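Local coordinates for PILD processed protein (Shewanella oneidensis, PDB 4D40), which probably serves as a pilin subunit that assembles into type IV pili, the surface filaments linked with bacterial adhesion, at residues F7-Y12 against P40-S45; Q18-H23 against A32-A37. All coordinates share one frame; numbering follows the deposited sequence. Where two conformers were deposited one is given.

Contact 1: F7-Y12 against P40-S45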
loop_
_atom_site.group_PDB
_atom_site.type_symbol
_atom_site.label_atom_id
_atom_site.label_comp_id
_atom_site.label_asym_id
_atom_site.label_seq_id
_atom_site.Cartn_x
_atom_site.Cartn_y
_atom_site.Cartn_z
ATOM N N PHE A 7 -0.097 -9.883 -6.066
ATOM C CA PHE A 7 -1.209 -9.156 -6.664
ATOM C C PHE A 7 -2.323 -8.951 -5.635
ATOM O O PHE A 7 -2.990 -7.911 -5.637
ATOM C CB PHE A 7 -1.728 -9.887 -7.904
ATOM C CG PHE A 7 -0.760 -9.896 -9.068
ATOM C CD1 PHE A 7 0.068 -8.809 -9.327
ATOM C CD2 PHE A 7 -0.687 -10.991 -9.910
ATOM C CE1 PHE A 7 0.950 -8.823 -10.390
ATOM C CE2 PHE A 7 0.196 -11.010 -10.980
ATOM C CZ PHE A 7 1.011 -9.923 -11.222
ATOM N N ASP A 8 -2.515 -9.931 -4.753
ATOM C CA ASP A 8 -3.437 -9.782 -3.625
ATOM C C ASP A 8 -3.051 -8.588 -2.760
ATOM O O ASP A 8 -3.901 -7.803 -2.343
ATOM C CB ASP A 8 -3.458 -11.039 -2.752
ATOM C CG ASP A 8 -4.205 -12.192 -3.390
ATOM O OD1 ASP A 8 -4.977 -11.969 -4.350
ATOM O OD2 ASP A 8 -4.017 -13.330 -2.914
ATOM N N ALA A 9 -1.761 -8.471 -2.471
ATOM C CA ALA A 9 -1.259 -7.358 -1.672
ATOM C C ALA A 9 -1.494 -6.033 -2.384
ATOM O O ALA A 9 -1.888 -5.042 -1.763
ATOM C CB ALA A 9 0.223 -7.552 -1.373
ATOM N N GLN A 10 -1.262 -6.021 -3.692
ATOM C CA GLN A 10 -1.498 -4.829 -4.495
ATOM C C GLN A 10 -2.961 -4.412 -4.418
ATOM O O GLN A 10 -3.268 -3.231 -4.253
ATOM C CB GLN A 10 -1.091 -5.067 -5.950
ATOM C CG GLN A 10 0.412 -5.079 -6.156
ATOM C CD GLN A 10 0.833 -5.496 -7.549
ATOM O OE1 GLN A 10 0.055 -5.430 -8.505
ATOM N NE2 GLN A 10 2.081 -5.933 -7.673
ATOM N N GLN A 11 -3.858 -5.384 -4.524
ATOM C CA GLN A 11 -5.287 -5.100 -4.480
ATOM C C GLN A 11 -5.674 -4.484 -3.147
ATOM O O GLN A 11 -6.544 -3.623 -3.086
ATOM C CB GLN A 11 -6.093 -6.371 -4.724
ATOM C CG GLN A 11 -6.072 -6.845 -6.162
ATOM C CD GLN A 11 -6.825 -8.149 -6.351
ATOM O OE1 GLN A 11 -6.389 -9.203 -5.891
ATOM N NE2 GLN A 11 -7.966 -8.078 -7.024
ATOM N N TYR A 12 -5.001 -4.910 -2.082
ATOM C CA TYR A 12 -5.318 -4.427 -0.746
ATOM C C TYR A 12 -4.782 -3.021 -0.548
ATOM O O TYR A 12 -5.414 -2.208 0.124
ATOM C CB TYR A 12 -4.749 -5.366 0.313
ATOM C CG TYR A 12 -5.098 -4.981 1.730
ATOM C CD1 TYR A 12 -6.416 -4.891 2.136
ATOM C CD2 TYR A 12 -4.107 -4.727 2.668
ATOM C CE1 TYR A 12 -6.744 -4.548 3.429
ATOM C CE2 TYR A 12 -4.428 -4.386 3.968
ATOM C CZ TYR A 12 -5.750 -4.299 4.342
ATOM O OH TYR A 12 -6.082 -3.965 5.634
ATOM N N PRO A 40 0.513 -13.743 6.599
ATOM C CA PRO A 40 1.796 -14.434 6.753
ATOM C C PRO A 40 2.832 -14.027 5.703
ATOM O O PRO A 40 4.015 -14.336 5.873
ATOM C CB PRO A 40 1.419 -15.907 6.592
ATOM C CG PRO A 40 -0.028 -15.970 6.951
ATOM C CD PRO A 40 -0.612 -14.686 6.467
ATOM N N TYR A 41 2.388 -13.331 4.657
ATOM C CA TYR A 41 3.225 -13.047 3.494
ATOM C C TYR A 41 3.617 -11.582 3.342
ATOM O O TYR A 41 4.667 -11.287 2.764
ATOM C CB TYR A 41 2.506 -13.502 2.230
ATOM C CG TYR A 41 2.168 -14.969 2.249
ATOM C CD1 TYR A 41 3.142 -15.916 1.992
ATOM C CD2 TYR A 41 0.881 -15.403 2.523
ATOM C CE1 TYR A 41 2.850 -17.261 2.005
ATOM C CE2 TYR A 41 0.576 -16.753 2.538
ATOM C CZ TYR A 41 1.567 -17.673 2.277
ATOM O OH TYR A 41 1.287 -19.016 2.280
ATOM N N TYR A 42 2.790 -10.678 3.854
ATOM C CA TYR A 42 3.080 -9.250 3.782
ATOM C C TYR A 42 2.715 -8.525 5.065
ATOM O O TYR A 42 1.721 -8.848 5.721
ATOM C CB TYR A 42 2.331 -8.579 2.616
ATOM C CG TYR A 42 2.898 -8.891 1.250
ATOM C CD1 TYR A 42 3.909 -8.114 0.702
ATOM C CD2 TYR A 42 2.414 -9.952 0.508
ATOM C CE1 TYR A 42 4.438 -8.404 -0.544
ATOM C CE2 TYR A 42 2.932 -10.254 -0.735
ATOM C CZ TYR A 42 3.939 -9.473 -1.259
ATOM O OH TYR A 42 4.451 -9.771 -2.497
ATOM N N SER A 43 3.530 -7.530 5.393
ATOM C CA SER A 43 3.255 -6.605 6.478
ATOM C C SER A 43 2.929 -5.260 5.862
ATOM O O SER A 43 3.717 -4.733 5.081
ATOM C CB SER A 43 4.454 -6.501 7.418
ATOM O OG SER A 43 4.768 -7.767 7.954
ATOM N N PHE A 44 1.763 -4.719 6.203
ATOM C CA PHE A 44 1.293 -3.471 5.598
ATOM C C PHE A 44 1.457 -2.286 6.544
ATOM O O PHE A 44 1.255 -2.416 7.754
ATOM C CB PHE A 44 -0.173 -3.600 5.190
ATOM C CG PHE A 44 -0.426 -4.674 4.176
ATOM C CD1 PHE A 44 -0.332 -4.406 2.819
ATOM C CD2 PHE A 44 -0.757 -5.958 4.576
ATOM C CE1 PHE A 44 -0.569 -5.398 1.883
ATOM C CE2 PHE A 44 -0.997 -6.946 3.647
ATOM C CZ PHE A 44 -0.897 -6.665 2.296
ATOM N N SER A 45 1.824 -1.134 5.988
ATOM C CA SER A 45 1.982 0.074 6.781
ATOM C C SER A 45 1.424 1.286 6.050
ATOM O O SER A 45 1.402 1.325 4.823
ATOM C CB SER A 45 3.461 0.308 7.121
ATOM O OG SER A 45 4.238 0.520 5.947
#
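Ala9 and Tyr12, one helical turn apart, meet Tyr42 and Phe44, which point to the same side of their strand; this is helix-on-sheet packing of the type IV pilin headgroup, where the long N-terminal helix 2-27 lies against the antiparallel sheet at one of its edge strands, 42-48. Over the axes of helix 7-12 and strand 42-45 the two run nearly parallel, 16° apart.

The ring pair is T-shaped. Tyr12 brings its CD2-CE2 edge down on one face of Phe44, with CD2 above the middle of the ring and 3.7 Å from Phe44 CE1. Centroids lie 4.9 Å apart and the planes are turned 75° to each other. Tyr12 gets there because its CG is anti to the backbone N (chi1 -177°), which swings the ring off the helix and across to the strand.

A turn earlier, the methyl of Ala9 sits over the face of Tyr42 as a CH-pi contact, CB standing nearly on the ring normal, 3.8 Å from the ring centroid. Ala9 CB also touches Phe44, 3.9 Å from Phe44 CZ, so one methyl touches both strand aromatics.

In the next shell, Ala59 of the neighbouring strand 55-61 packs against both Tyr42 and Phe44, while Leu13 of the helix reaches Phe44. The hydroxyls of Tyr12 and Tyr42 are each hydrogen-bonded outside the contact: Tyr42 OH to Gln65 NE2, and Tyr12 OH to the backbone N of Ala37.

Contact 2: Q18-H23 against A32-A37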
loop_
_atom_site.group_PDB
_atom_site.type_symbol
_atom_site.label_atom_id
_atom_site.label_comp_id
_atom_site.label_asym_id
_atom_site.label_seq_id
_atom_site.Cartn_x
_atom_site.Cartn_y
_atom_site.Cartn_z
ATOM N N GLN A 18 -8.131 3.884 -1.575
ATOM C CA GLN A 18 -9.470 4.381 -1.898
ATOM C C GLN A 18 -10.186 4.854 -0.634
ATOM O O GLN A 18 -10.910 5.855 -0.640
ATOM C CB GLN A 18 -10.286 3.301 -2.620
ATOM C CG GLN A 18 -9.754 3.008 -4.022
ATOM C CD GLN A 18 -10.375 1.799 -4.667
ATOM O OE1 GLN A 18 -11.134 1.059 -4.042
ATOM N NE2 GLN A 18 -10.071 1.597 -5.948
ATOM N N ALA A 19 -9.968 4.142 0.461
ATOM C CA ALA A 19 -10.537 4.546 1.736
ATOM C C ALA A 19 -9.898 5.851 2.222
ATOM O O ALA A 19 -10.579 6.713 2.780
ATOM C CB ALA A 19 -10.358 3.446 2.765
ATOM N N LEU A 20 -8.594 5.991 2.007
ATOM C CA LEU A 20 -7.890 7.208 2.395
ATOM C C LEU A 20 -8.422 8.420 1.632
ATOM O O LEU A 20 -8.524 9.499 2.206
ATOM C CB LEU A 20 -6.385 7.053 2.172
ATOM C CG LEU A 20 -5.693 6.084 3.141
ATOM C CD1 LEU A 20 -4.313 5.720 2.627
ATOM C CD2 LEU A 20 -5.604 6.681 4.545
ATOM N N GLU A 21 -8.779 8.243 0.359
ATOM C CA GLU A 21 -9.324 9.355 -0.429
ATOM C C GLU A 21 -10.710 9.771 0.063
ATOM O O GLU A 21 -11.089 10.932 -0.056
ATOM C CB GLU A 21 -9.414 9.002 -1.917
ATOM C CG GLU A 21 -8.166 9.201 -2.776
ATOM C CD GLU A 21 -7.291 10.379 -2.377
ATOM O OE1 GLU A 21 -7.731 11.548 -2.452
ATOM O OE2 GLU A 21 -6.137 10.127 -2.010
ATOM N N ARG A 22 -11.474 8.824 0.604
ATOM C CA ARG A 22 -12.786 9.153 1.143
ATOM C C ARG A 22 -12.618 10.004 2.393
ATOM O O ARG A 22 -13.365 10.958 2.615
ATOM C CB ARG A 22 -13.589 7.887 1.447
ATOM C CG ARG A 22 -14.181 7.237 0.215
ATOM C CD ARG A 22 -15.243 6.204 0.575
ATOM N NE ARG A 22 -14.650 5.021 1.192
ATOM C CZ ARG A 22 -14.088 4.022 0.517
ATOM N NH1 ARG A 22 -14.026 4.052 -0.810
ATOM N NH2 ARG A 22 -13.573 2.993 1.173
ATOM N N HIS A 23 -11.618 9.667 3.200
ATOM C CA HIS A 23 -11.310 10.468 4.375
ATOM C C HIS A 23 -10.845 11.855 3.950
ATOM O O HIS A 23 -11.288 12.860 4.500
ATOM C CB HIS A 23 -10.237 9.796 5.227
ATOM C CG HIS A 23 -10.003 10.483 6.535
ATOM N ND1 HIS A 23 -9.179 11.578 6.664
ATOM C CD2 HIS A 23 -10.496 10.237 7.773
ATOM C CE1 HIS A 23 -9.165 11.973 7.925
ATOM N NE2 HIS A 23 -9.960 11.178 8.617
ATOM N N ALA A 32 -4.331 10.494 10.602
ATOM C CA ALA A 32 -3.114 10.244 11.362
ATOM C C ALA A 32 -2.705 8.775 11.296
ATOM O O ALA A 32 -1.520 8.453 11.399
ATOM C CB ALA A 32 -3.302 10.666 12.803
ATOM N N SER A 33 -3.689 7.891 11.141
ATOM C CA SER A 33 -3.438 6.449 11.101
ATOM C C SER A 33 -4.491 5.704 10.295
ATOM O O SER A 33 -5.555 6.240 10.004
ATOM C CB SER A 33 -3.396 5.874 12.521
ATOM O OG SER A 33 -4.648 6.017 13.173
ATOM N N GLN A 34 -4.183 4.458 9.947
ATOM C CA GLN A 34 -5.117 3.588 9.244
ATOM C C GLN A 34 -4.862 2.167 9.718
ATOM O O GLN A 34 -3.714 1.721 9.744
ATOM C CB GLN A 34 -4.954 3.686 7.724
ATOM C CG GLN A 34 -5.974 2.859 6.932
ATOM C CD GLN A 34 -5.783 2.961 5.421
ATOM O OE1 GLN A 34 -4.661 3.106 4.933
ATOM N NE2 GLN A 34 -6.886 2.882 4.672
ATOM N N SER A 35 -5.922 1.469 10.110
ATOM C CA SER A 35 -5.804 0.083 10.539
ATOM C C SER A 35 -5.669 -0.827 9.325
ATOM O O SER A 35 -6.508 -0.805 8.422
ATOM C CB SER A 35 -7.014 -0.323 11.382
ATOM O OG SER A 35 -6.858 -1.634 11.892
ATOM N N LEU A 36 -4.603 -1.619 9.305
ATOM C CA LEU A 36 -4.330 -2.510 8.189
ATOM C C LEU A 36 -4.102 -3.911 8.716
ATOM O O LEU A 36 -3.571 -4.087 9.811
ATOM C CB LEU A 36 -3.113 -2.038 7.398
ATOM C CG LEU A 36 -3.210 -0.643 6.777
ATOM C CD1 LEU A 36 -1.841 -0.195 6.302
ATOM C CD2 LEU A 36 -4.205 -0.651 5.633
ATOM N N ALA A 37 -4.514 -4.901 7.933
ATOM C CA ALA A 37 -4.410 -6.302 8.338
ATOM C C ALA A 37 -3.226 -6.978 7.670
ATOM O O ALA A 37 -3.165 -7.053 6.447
ATOM C CB ALA A 37 -5.686 -7.038 7.996
#
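Gln34 reaches from the loop to helix 2-27 and lays its terminal amide against Leu20. A chi1 of -176° points Gln34 CG away from the backbone N, and the extended chain beyond it carries the amide to Leu20. The amide oxygen lies in the fork of the leucine: Gln34 OE1 is 3.5 Å from Leu20 CD1, and 3.7 Å from Leu20 CD2. The nitrogen lies on the Ala19 side, Gln34 NE2 being 3.7 Å from Leu20 CG and 4.0 Å from Ala19 CB.

Residues 32-37 belong to the connection between the N-terminal helix and the first strand of the sheet, the region known in type IV pilins as the alpha-beta loop, and here the loop lies alongside the helix it has just left. Leu20 is buried and also packs on Tyr46, Phe55 and Leu57 of the sheet, so the amide rests on the border of the hydrophobic core.

The two ends of that amide fare differently. Gln34 NE2 hydrogen-bonds to the backbone O of Ser16, one turn before Leu20, which fixes the rotation of the group. That leaves Gln34 OE1 turned to the leucine carbons, buried by the contact and without a hydrogen-bonding partner in the model.

Both contacts draw on helix 2-27, contact 1 nearer its start and contact 2 further along, with centres about 15 Å apart. The chain runs through 7-12, then 18-23, leaves the helix, passes 32-37 and enters strand 42-48 by way of 40-45, so contact 2 falls wholly between the two halves of contact 1. The loop thus doubles back along the helix before the sheet begins. The contacts also meet directly: Phe44 CD2 packs 3.2 Å from Ala37 O, and the Leu36 side chain touches Tyr12 and Phe44. Helix, loop and edge strand of the pilin headgroup are thereby held together by contacts that touch each other.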